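Long-range contacts in bromodomain protein, putative (Plasmodium falciparum 3D7, PDB 4PY6), which probably recognises acetylated lysine through its bromodomain, the part of this longer protein present here, whose pocket holds a dihydropteridinone ligand: residues K33-D38 with D122-F127; M70-I75 with H92-I97. All coordinates share one frame; numbering follows the deposited sequence.

Contact 1 (K33-D38 with D122-F127); sequences KLLKND and DMKFEF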
ATOM      1  N   LYS A  33      -6.154  -8.465  -7.937  1.00 23.20           N
ATOM      2  CA  LYS A  33      -7.465  -8.401  -7.266  1.00 24.45           C
ATOM      3  C   LYS A  33      -7.459  -7.523  -6.009  1.00 29.84           C
ATOM      4  O   LYS A  33      -8.428  -6.803  -5.763  1.00 30.41           O
ATOM      5  CB  LYS A  33      -7.976  -9.813  -6.925  1.00 27.53           C
ATOM      6  CG  LYS A  33      -9.482  -9.897  -6.682  1.00 41.39           C
ATOM      7  CD  LYS A  33      -9.801 -10.569  -5.350  1.00 52.24           C
ATOM      8  CE  LYS A  33     -10.334 -11.975  -5.504  1.00 63.38           C
ATOM      9  NZ  LYS A  33     -11.766 -11.987  -5.907  1.00 73.69           N
ATOM     10  N   LEU A  34      -6.364  -7.582  -5.228  1.00 26.47           N
ATOM     11  CA  LEU A  34      -6.206  -6.816  -3.992  1.00 27.26           C
ATOM     12  C   LEU A  34      -5.782  -5.357  -4.233  1.00 30.74           C
ATOM     13  O   LEU A  34      -5.860  -4.545  -3.308  1.00 31.55           O
ATOM     14  CB  LEU A  34      -5.240  -7.525  -3.018  1.00 27.55           C
ATOM     15  CG  LEU A  34      -5.587  -8.965  -2.594  1.00 32.77           C
ATOM     16  CD1 LEU A  34      -4.490  -9.553  -1.739  1.00 33.21           C
ATOM     17  CD2 LEU A  34      -6.909  -9.034  -1.834  1.00 36.73           C
ATOM     18  N   LEU A  35      -5.361  -5.023  -5.470  1.00 25.84           N
ATOM     19  CA  LEU A  35      -4.923  -3.675  -5.852  1.00 25.32           C
ATOM     20  C   LEU A  35      -5.930  -2.918  -6.719  1.00 29.10           C
ATOM     21  O   LEU A  35      -6.097  -1.715  -6.521  1.00 29.25           O
ATOM     22  CB  LEU A  35      -3.564  -3.724  -6.568  1.00 24.22           C
ATOM     23  CG  LEU A  35      -2.331  -3.924  -5.693  1.00 28.71           C
ATOM     24  CD1 LEU A  35      -1.275  -4.697  -6.437  1.00 27.68           C
ATOM     25  CD2 LEU A  35      -1.764  -2.593  -5.227  1.00 31.20           C
ATOM     26  N   LYS A  36      -6.572  -3.610  -7.690  1.00 25.23           N
ATOM     27  CA  LYS A  36      -7.526  -3.035  -8.650  1.00 25.34           C
ATOM     28  C   LYS A  36      -8.791  -2.378  -8.069  1.00 30.98           C
ATOM     29  O   LYS A  36      -9.419  -1.578  -8.766  1.00 31.03           O
ATOM     30  CB  LYS A  36      -7.863  -4.020  -9.792  1.00 27.19           C
ATOM     31  CG  LYS A  36      -8.769  -5.184  -9.392  1.00 40.84           C
ATOM     32  CD  LYS A  36      -9.301  -5.927 -10.606  1.00 49.65           C
ATOM     33  CE  LYS A  36     -10.371  -6.921 -10.230  1.00 59.68           C
ATOM     34  NZ  LYS A  36     -10.949  -7.589 -11.424  1.00 68.56           N
ATOM     35  N   ASN A  37      -9.164  -2.702  -6.816  1.00 28.71           N
ATOM     36  CA  ASN A  37     -10.350  -2.124  -6.174  1.00 30.26           C
ATOM     37  C   ASN A  37     -10.095  -1.552  -4.765  1.00 35.20           C
ATOM     38  O   ASN A  37     -11.043  -1.373  -3.991  1.00 36.38           O
ATOM     39  CB  ASN A  37     -11.518  -3.119  -6.192  1.00 32.10           C
ATOM     40  CG  ASN A  37     -12.147  -3.283  -7.553  1.00 54.64           C
ATOM     41  OD1 ASN A  37     -12.834  -2.389  -8.064  1.00 50.01           O
ATOM     42  ND2 ASN A  37     -11.944  -4.441  -8.162  1.00 45.30           N
ATOM     43  N   ASP A  38      -8.825  -1.226  -4.447  1.00 31.10           N
ATOM     44  CA  ASP A  38      -8.460  -0.653  -3.150  1.00 32.08           C
ATOM     45  C   ASP A  38      -8.761   0.855  -3.050  1.00 37.62           C
ATOM     46  O   ASP A  38      -9.268   1.445  -4.008  1.00 36.99           O
ATOM     47  CB  ASP A  38      -7.008  -1.015  -2.748  1.00 32.90           C
ATOM     48  CG  ASP A  38      -5.856  -0.434  -3.560  1.00 40.25           C
ATOM     49  OD1 ASP A  38      -6.103   0.460  -4.398  1.00 40.52           O
ATOM     50  OD2 ASP A  38      -4.705  -0.855  -3.335  1.00 44.61           O
ATOM     51  N   ASP A 122       2.429   1.231  -5.342  1.00 23.79           N
ATOM     52  CA  ASP A 122       3.701   0.674  -5.804  1.00 22.74           C
ATOM     53  C   ASP A 122       4.332  -0.150  -4.683  1.00 26.06           C
ATOM     54  O   ASP A 122       4.825  -1.249  -4.940  1.00 25.03           O
ATOM     55  CB  ASP A 122       4.654   1.801  -6.245  1.00 25.13           C
ATOM     56  CG  ASP A 122       6.001   1.309  -6.738  1.00 36.40           C
ATOM     57  OD1 ASP A 122       6.098   0.942  -7.925  1.00 36.15           O
ATOM     58  OD2 ASP A 122       6.955   1.283  -5.930  1.00 44.45           O
ATOM     59  N   MET A 123       4.292   0.380  -3.443  1.00 23.38           N
ATOM     60  CA  MET A 123       4.815  -0.272  -2.240  1.00 23.73           C
ATOM     61  C   MET A 123       3.967  -1.494  -1.897  1.00 26.90           C
ATOM     62  O   MET A 123       4.526  -2.544  -1.578  1.00 26.78           O
ATOM     63  CB  MET A 123       4.881   0.716  -1.063  1.00 27.73           C
ATOM     64  CG  MET A 123       5.807   1.885  -1.318  1.00 32.07           C
ATOM     65  SD  MET A 123       6.072   2.930   0.124  1.00 38.73           S
ATOM     66  CE  MET A 123       7.139   4.167  -0.577  1.00 35.80           C
ATOM     67  N   LYS A 124       2.623  -1.372  -2.018  1.00 22.97           N
ATOM     68  CA  LYS A 124       1.665  -2.457  -1.776  1.00 22.49           C
ATOM     69  C   LYS A 124       1.856  -3.578  -2.810  1.00 26.35           C
ATOM     70  O   LYS A 124       1.837  -4.751  -2.431  1.00 26.39           O
ATOM     71  CB  LYS A 124       0.218  -1.924  -1.784  1.00 24.61           C
ATOM     72  CG  LYS A 124      -0.819  -2.945  -1.328  1.00 31.74           C
ATOM     73  CD  LYS A 124      -2.244  -2.442  -1.469  1.00 37.25           C
ATOM     74  CE  LYS A 124      -3.234  -3.557  -1.247  1.00 44.07           C
ATOM     75  NZ  LYS A 124      -4.635  -3.070  -1.264  1.00 52.37           N
ATOM     76  N   PHE A 125       2.060  -3.215  -4.105  1.00 22.46           N
ATOM     77  CA  PHE A 125       2.294  -4.162  -5.200  1.00 21.57           C
ATOM     78  C   PHE A 125       3.600  -4.928  -4.992  1.00 26.02           C
ATOM     79  O   PHE A 125       3.627  -6.144  -5.193  1.00 25.35           O
ATOM     80  CB  PHE A 125       2.278  -3.464  -6.582  1.00 22.81           C
ATOM     81  CG  PHE A 125       2.856  -4.297  -7.708  1.00 23.79           C
ATOM     82  CD1 PHE A 125       2.174  -5.408  -8.195  1.00 26.35           C
ATOM     83  CD2 PHE A 125       4.098  -3.994  -8.254  1.00 26.13           C
ATOM     84  CE1 PHE A 125       2.726  -6.200  -9.206  1.00 26.80           C
ATOM     85  CE2 PHE A 125       4.647  -4.784  -9.269  1.00 28.46           C
ATOM     86  CZ  PHE A 125       3.959  -5.885  -9.734  1.00 25.97           C
ATOM     87  N   GLU A 126       4.680  -4.213  -4.597  1.00 23.21           N
ATOM     88  CA  GLU A 126       6.001  -4.791  -4.336  1.00 23.29           C
ATOM     89  C   GLU A 126       5.964  -5.812  -3.205  1.00 27.66           C
ATOM     90  O   GLU A 126       6.692  -6.803  -3.268  1.00 27.73           O
ATOM     91  CB  GLU A 126       7.043  -3.702  -4.054  1.00 25.43           C
ATOM     92  CG  GLU A 126       7.637  -3.066  -5.304  1.00 34.28           C
ATOM     93  CD  GLU A 126       8.523  -3.939  -6.175  1.00 53.05           C
ATOM     94  OE1 GLU A 126       9.193  -4.854  -5.640  1.00 47.81           O
ATOM     95  OE2 GLU A 126       8.577  -3.680  -7.398  1.00 44.15           O
ATOM     96  N   PHE A 127       5.105  -5.585  -2.186  1.00 24.46           N
ATOM     97  CA  PHE A 127       4.914  -6.512  -1.066  1.00 24.94           C
ATOM     98  C   PHE A 127       4.236  -7.778  -1.588  1.00 28.98           C
ATOM     99  O   PHE A 127       4.700  -8.878  -1.296  1.00 29.20           O
ATOM    100  CB  PHE A 127       4.077  -5.866   0.061  1.00 27.31           C
ATOM    101  CG  PHE A 127       3.604  -6.826   1.134  1.00 29.32           C
ATOM    102  CD1 PHE A 127       2.372  -7.465   1.027  1.00 31.66           C
ATOM    103  CD2 PHE A 127       4.395  -7.102   2.242  1.00 32.41           C
ATOM    104  CE1 PHE A 127       1.943  -8.364   2.009  1.00 33.43           C
ATOM    105  CE2 PHE A 127       3.963  -7.998   3.225  1.00 36.03           C
ATOM    106  CZ  PHE A 127       2.737  -8.618   3.105  1.00 33.68           C
TER
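Lys124 sends its ammonium group into the loop 33-38 and bonds two oxygens there. Lys124 NZ donates to Leu34 O at 2.8 Å, standing 29° out of the carbonyl plane. It also meets Asp38 tip to tip, in a salt bridge of 3.0 Å between Lys124 NZ and Asp38 OD2 that uses the anti lone pair of this oxygen. The lysine chain runs extended beyond CG and reaches from helix 112-138 to the loop. The other carboxylate oxygen, Asp38 OD1, takes Asn40 N, and Ser120 OG of the second subunit is a third hydrogen-bond partner of Lys124 NZ. In the bromodomain bundle this is where helix 22-32 gives way to the long ZA loop, here through a type I turn from Leu35 to Asp38, beside the last helix. The apolar part of the contact rests on Leu35, whose two methyls divide the work. Leu35 CD2 lies on the methylenes of Lys124, 3.8 Å from Lys124 CD, the two chains running side by side but pointing opposite ways. Leu35 CD1 sits 3.8 Å from Phe125 CB, at the edge of the ring and near its plane, while the ring itself leads away toward helix 87-104.

Contact 2 (M70-I75 with H92-I97); sequences MDYITI and HDMKLI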
ATOM      1  N   MET A  70      -0.457   2.897 -19.077  1.00 24.98           N
ATOM      2  CA  MET A  70      -0.924   1.650 -18.474  1.00 24.46           C
ATOM      3  C   MET A  70      -1.953   1.891 -17.368  1.00 29.05           C
ATOM      4  O   MET A  70      -1.938   2.938 -16.718  1.00 29.32           O
ATOM      5  CB  MET A  70       0.278   0.810 -17.984  1.00 26.24           C
ATOM      6  CG  MET A  70      -0.020  -0.679 -17.764  1.00 29.26           C
ATOM      7  SD  MET A  70      -0.945  -1.569 -19.049  1.00 33.58           S
ATOM      8  CE  MET A  70       0.212  -1.505 -20.405  1.00 30.58           C
ATOM      9  N   ASP A  71      -2.862   0.920 -17.185  1.00 25.71           N
ATOM     10  CA  ASP A  71      -3.953   0.938 -16.205  1.00 26.06           C
ATOM     11  C   ASP A  71      -4.359  -0.498 -15.832  1.00 29.94           C
ATOM     12  O   ASP A  71      -3.933  -1.444 -16.500  1.00 28.95           O
ATOM     13  CB  ASP A  71      -5.152   1.724 -16.759  1.00 28.70           C
ATOM     14  CG  ASP A  71      -5.485   1.340 -18.181  1.00 39.53           C
ATOM     15  OD1 ASP A  71      -6.291   0.409 -18.367  1.00 40.25           O
ATOM     16  OD2 ASP A  71      -4.866   1.907 -19.109  1.00 46.03           O
ATOM     17  N   TYR A  72      -5.177  -0.656 -14.766  1.00 27.03           N
ATOM     18  CA  TYR A  72      -5.634  -1.957 -14.268  1.00 26.59           C
ATOM     19  C   TYR A  72      -6.486  -2.761 -15.253  1.00 31.02           C
ATOM     20  O   TYR A  72      -6.307  -3.980 -15.341  1.00 30.43           O
ATOM     21  CB  TYR A  72      -6.347  -1.827 -12.908  1.00 28.08           C
ATOM     22  CG  TYR A  72      -5.463  -1.393 -11.757  1.00 29.31           C
ATOM     23  CD1 TYR A  72      -4.250  -2.030 -11.500  1.00 30.50           C
ATOM     24  CD2 TYR A  72      -5.880  -0.408 -10.866  1.00 30.73           C
ATOM     25  CE1 TYR A  72      -3.447  -1.654 -10.425  1.00 30.96           C
ATOM     26  CE2 TYR A  72      -5.091  -0.031  -9.782  1.00 31.60           C
ATOM     27  CZ  TYR A  72      -3.873  -0.654  -9.566  1.00 37.63           C
ATOM     28  OH  TYR A  72      -3.090  -0.280  -8.500  1.00 38.43           O
ATOM     29  N   ILE A  73      -7.412  -2.097 -15.982  1.00 28.16           N
ATOM     30  CA  ILE A  73      -8.291  -2.767 -16.947  1.00 28.36           C
ATOM     31  C   ILE A  73      -7.543  -3.358 -18.160  1.00 30.83           C
ATOM     32  O   ILE A  73      -7.952  -4.402 -18.669  1.00 30.60           O
ATOM     33  CB  ILE A  73      -9.579  -1.953 -17.286  1.00 32.94           C
ATOM     34  CG1 ILE A  73     -10.751  -2.860 -17.720  1.00 34.46           C
ATOM     35  CG2 ILE A  73      -9.334  -0.820 -18.276  1.00 33.90           C
ATOM     36  CD1 ILE A  73     -11.717  -3.219 -16.598  1.00 42.93           C
ATOM     37  N   THR A  74      -6.430  -2.718 -18.583  1.00 26.24           N
ATOM     38  CA  THR A  74      -5.588  -3.191 -19.688  1.00 25.43           C
ATOM     39  C   THR A  74      -4.867  -4.465 -19.237  1.00 27.54           C
ATOM     40  O   THR A  74      -4.790  -5.431 -19.995  1.00 27.04           O
ATOM     41  CB  THR A  74      -4.625  -2.080 -20.157  1.00 34.35           C
ATOM     42  OG1 THR A  74      -5.384  -0.921 -20.498  1.00 35.65           O
ATOM     43  CG2 THR A  74      -3.788  -2.493 -21.365  1.00 33.44           C
ATOM     44  N   ILE A  75      -4.383  -4.469 -17.981  1.00 22.94           N
ATOM     45  CA  ILE A  75      -3.696  -5.595 -17.352  1.00 21.74           C
ATOM     46  C   ILE A  75      -4.656  -6.781 -17.150  1.00 25.04           C
ATOM     47  O   ILE A  75      -4.275  -7.913 -17.442  1.00 24.26           O
ATOM     48  CB  ILE A  75      -2.933  -5.137 -16.079  1.00 24.37           C
ATOM     49  CG1 ILE A  75      -1.705  -4.285 -16.493  1.00 24.41           C
ATOM     50  CG2 ILE A  75      -2.517  -6.326 -15.193  1.00 24.88           C
ATOM     51  CD1 ILE A  75      -1.036  -3.507 -15.432  1.00 29.95           C
ATOM     52  N   HIS A  92       6.295  -5.534 -14.957  1.00 20.22           N
ATOM     53  CA  HIS A  92       6.724  -4.326 -15.664  1.00 20.25           C
ATOM     54  C   HIS A  92       5.559  -3.400 -15.989  1.00 23.09           C
ATOM     55  O   HIS A  92       5.714  -2.185 -15.875  1.00 22.99           O
ATOM     56  CB  HIS A  92       7.516  -4.675 -16.935  1.00 21.46           C
ATOM     57  CG  HIS A  92       8.868  -5.272 -16.676  1.00 25.49           C
ATOM     58  ND1 HIS A  92       9.472  -6.111 -17.597  1.00 27.75           N
ATOM     59  CD2 HIS A  92       9.693  -5.132 -15.611  1.00 27.47           C
ATOM     60  CE1 HIS A  92      10.635  -6.450 -17.067  1.00 27.73           C
ATOM     61  NE2 HIS A  92      10.811  -5.887 -15.872  1.00 28.02           N
ATOM     62  N   ASP A  93       4.391  -3.973 -16.360  1.00 18.60           N
ATOM     63  CA  ASP A  93       3.175  -3.216 -16.678  1.00 17.97           C
ATOM     64  C   ASP A  93       2.544  -2.609 -15.429  1.00 21.41           C
ATOM     65  O   ASP A  93       2.113  -1.457 -15.469  1.00 21.06           O
ATOM     66  CB  ASP A  93       2.162  -4.075 -17.456  1.00 19.47           C
ATOM     67  CG  ASP A  93       2.320  -4.071 -18.972  1.00 27.32           C
ATOM     68  OD1 ASP A  93       3.291  -3.460 -19.473  1.00 27.67           O
ATOM     69  OD2 ASP A  93       1.458  -4.657 -19.657  1.00 32.29           O
ATOM     70  N   MET A  94       2.504  -3.372 -14.317  1.00 17.79           N
ATOM     71  CA  MET A  94       1.962  -2.897 -13.040  1.00 17.66           C
ATOM     72  C   MET A  94       2.811  -1.743 -12.514  1.00 21.98           C
ATOM     73  O   MET A  94       2.251  -0.728 -12.104  1.00 22.03           O
ATOM     74  CB  MET A  94       1.878  -4.030 -12.008  1.00 19.98           C
ATOM     75  CG  MET A  94       0.801  -5.061 -12.300  1.00 23.48           C
ATOM     76  SD  MET A  94      -0.881  -4.510 -11.930  1.00 28.09           S
ATOM     77  CE  MET A  94      -0.959  -4.852 -10.201  1.00 25.28           C
ATOM     78  N   LYS A  95       4.158  -1.873 -12.594  1.00 18.69           N
ATOM     79  CA  LYS A  95       5.121  -0.844 -12.181  1.00 19.09           C
ATOM     80  C   LYS A  95       5.008   0.410 -13.053  1.00 23.43           C
ATOM     81  O   LYS A  95       5.201   1.520 -12.555  1.00 23.73           O
ATOM     82  CB  LYS A  95       6.564  -1.385 -12.225  1.00 21.97           C
ATOM     83  CG  LYS A  95       6.942  -2.329 -11.072  1.00 34.88           C
ATOM     84  CD  LYS A  95       7.226  -1.621  -9.739  1.00 43.88           C
ATOM     85  CE  LYS A  95       8.628  -1.069  -9.619  1.00 54.32           C
ATOM     86  NZ  LYS A  95       8.865  -0.460  -8.281  1.00 63.76           N
ATOM     87  N   LEU A  96       4.685   0.221 -14.349  1.00 19.65           N
ATOM     88  CA  LEU A  96       4.516   1.278 -15.346  1.00 19.58           C
ATOM     89  C   LEU A  96       3.383   2.243 -14.983  1.00 23.56           C
ATOM     90  O   LEU A  96       3.541   3.444 -15.197  1.00 23.96           O
ATOM     91  CB  LEU A  96       4.297   0.648 -16.732  1.00 19.36           C
ATOM     92  CG  LEU A  96       4.387   1.532 -17.975  1.00 24.52           C
ATOM     93  CD1 LEU A  96       5.754   2.195 -18.103  1.00 25.47           C
ATOM     94  CD2 LEU A  96       4.104   0.716 -19.222  1.00 26.51           C
ATOM     95  N   ILE A  97       2.268   1.729 -14.412  1.00 19.47           N
ATOM     96  CA  ILE A  97       1.111   2.526 -13.970  1.00 19.64           C
ATOM     97  C   ILE A  97       1.571   3.629 -13.003  1.00 24.32           C
ATOM     98  O   ILE A  97       1.286   4.810 -13.223  1.00 24.84           O
ATOM     99  CB  ILE A  97       0.020   1.634 -13.293  1.00 22.52           C
ATOM    100  CG1 ILE A  97      -0.551   0.568 -14.246  1.00 22.50           C
ATOM    101  CG2 ILE A  97      -1.097   2.487 -12.675  1.00 23.62           C
ATOM    102  CD1 ILE A  97      -1.431  -0.490 -13.547  1.00 29.39           C
TER
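Met70 lies over residues 92-97 of helix 87-104, in the hollow bounded by Asp93, Leu96 and Ile97. Its CG is anti to the backbone N (chi1 -161°), and the chain then bends twice. Met70 CG presses on the backbone at Asp93 O, 3.2 Å away, and Met70 CE curls over the carboxylate, 3.5 Å from Asp93 OD2. That carboxylate is held by Lys68 and by the hydroxyl of Tyr84. Nearer the backbone, Met70 CB rests on Leu96 CD2 at 4.0 Å and also on Ile97 CG1. Ile97 supplies the answering bump: with CG1 anti to the carbonyl carbon and CD1 extended beyond it (chi2 169°), CD1 pushes into the first turn of helix 72-81. There it meets Ile75 CD1 tip to tip at 3.6 Å and touches Tyr72 CD1 at 3.8 Å. Ile75 CD1 in turn fills the groove between Asp93 and Met94, 3.8 Å from Asp93 CB and 3.6 Å from Met94 SD. The bent Met94 chain ends beside the Tyr72 ring in a Met-aromatic contact at the edge, its sulfur 89° off the ring normal; the tyrosine hydroxyl is hydrogen-bonded to that of Tyr98. Asp71, just before the tyrosine, caps helix 72-81, its OD1 accepting from Thr74 N and Thr74 OG1 on one face of the carboxylate plane. The pair Met70-Asp71 belongs to the Pro-Met-Asp sequence familiar from bromodomains, which ends the ZA loop and starts helix 72-81 (helix A of the bundle), packed here against helix 87-104 (helix B).

How the contacts relate
The centres of the two contacts lie about 11 Å apart, and both segments of contact 2 fall between the two segments of contact 1: the chain passes 33-38, 70-75, 92-97 and then 122-127. Contact 1 sets the start of the ZA loop on helix 112-138, and contact 2 sets its end, with the start of helix 72-81, on helix 87-104. Helices 87-104 and 112-138 follow each other in the chain, and side chains between them help join the contacts directly. Met94 CE packs on Leu35 CD1 at 3.8 Å, Met94 CB on Phe125 CZ, and Lys95 forms a salt bridge to Asp122. Both ends of the loop that helps line the ligand pocket are therefore fixed to the helical bundle.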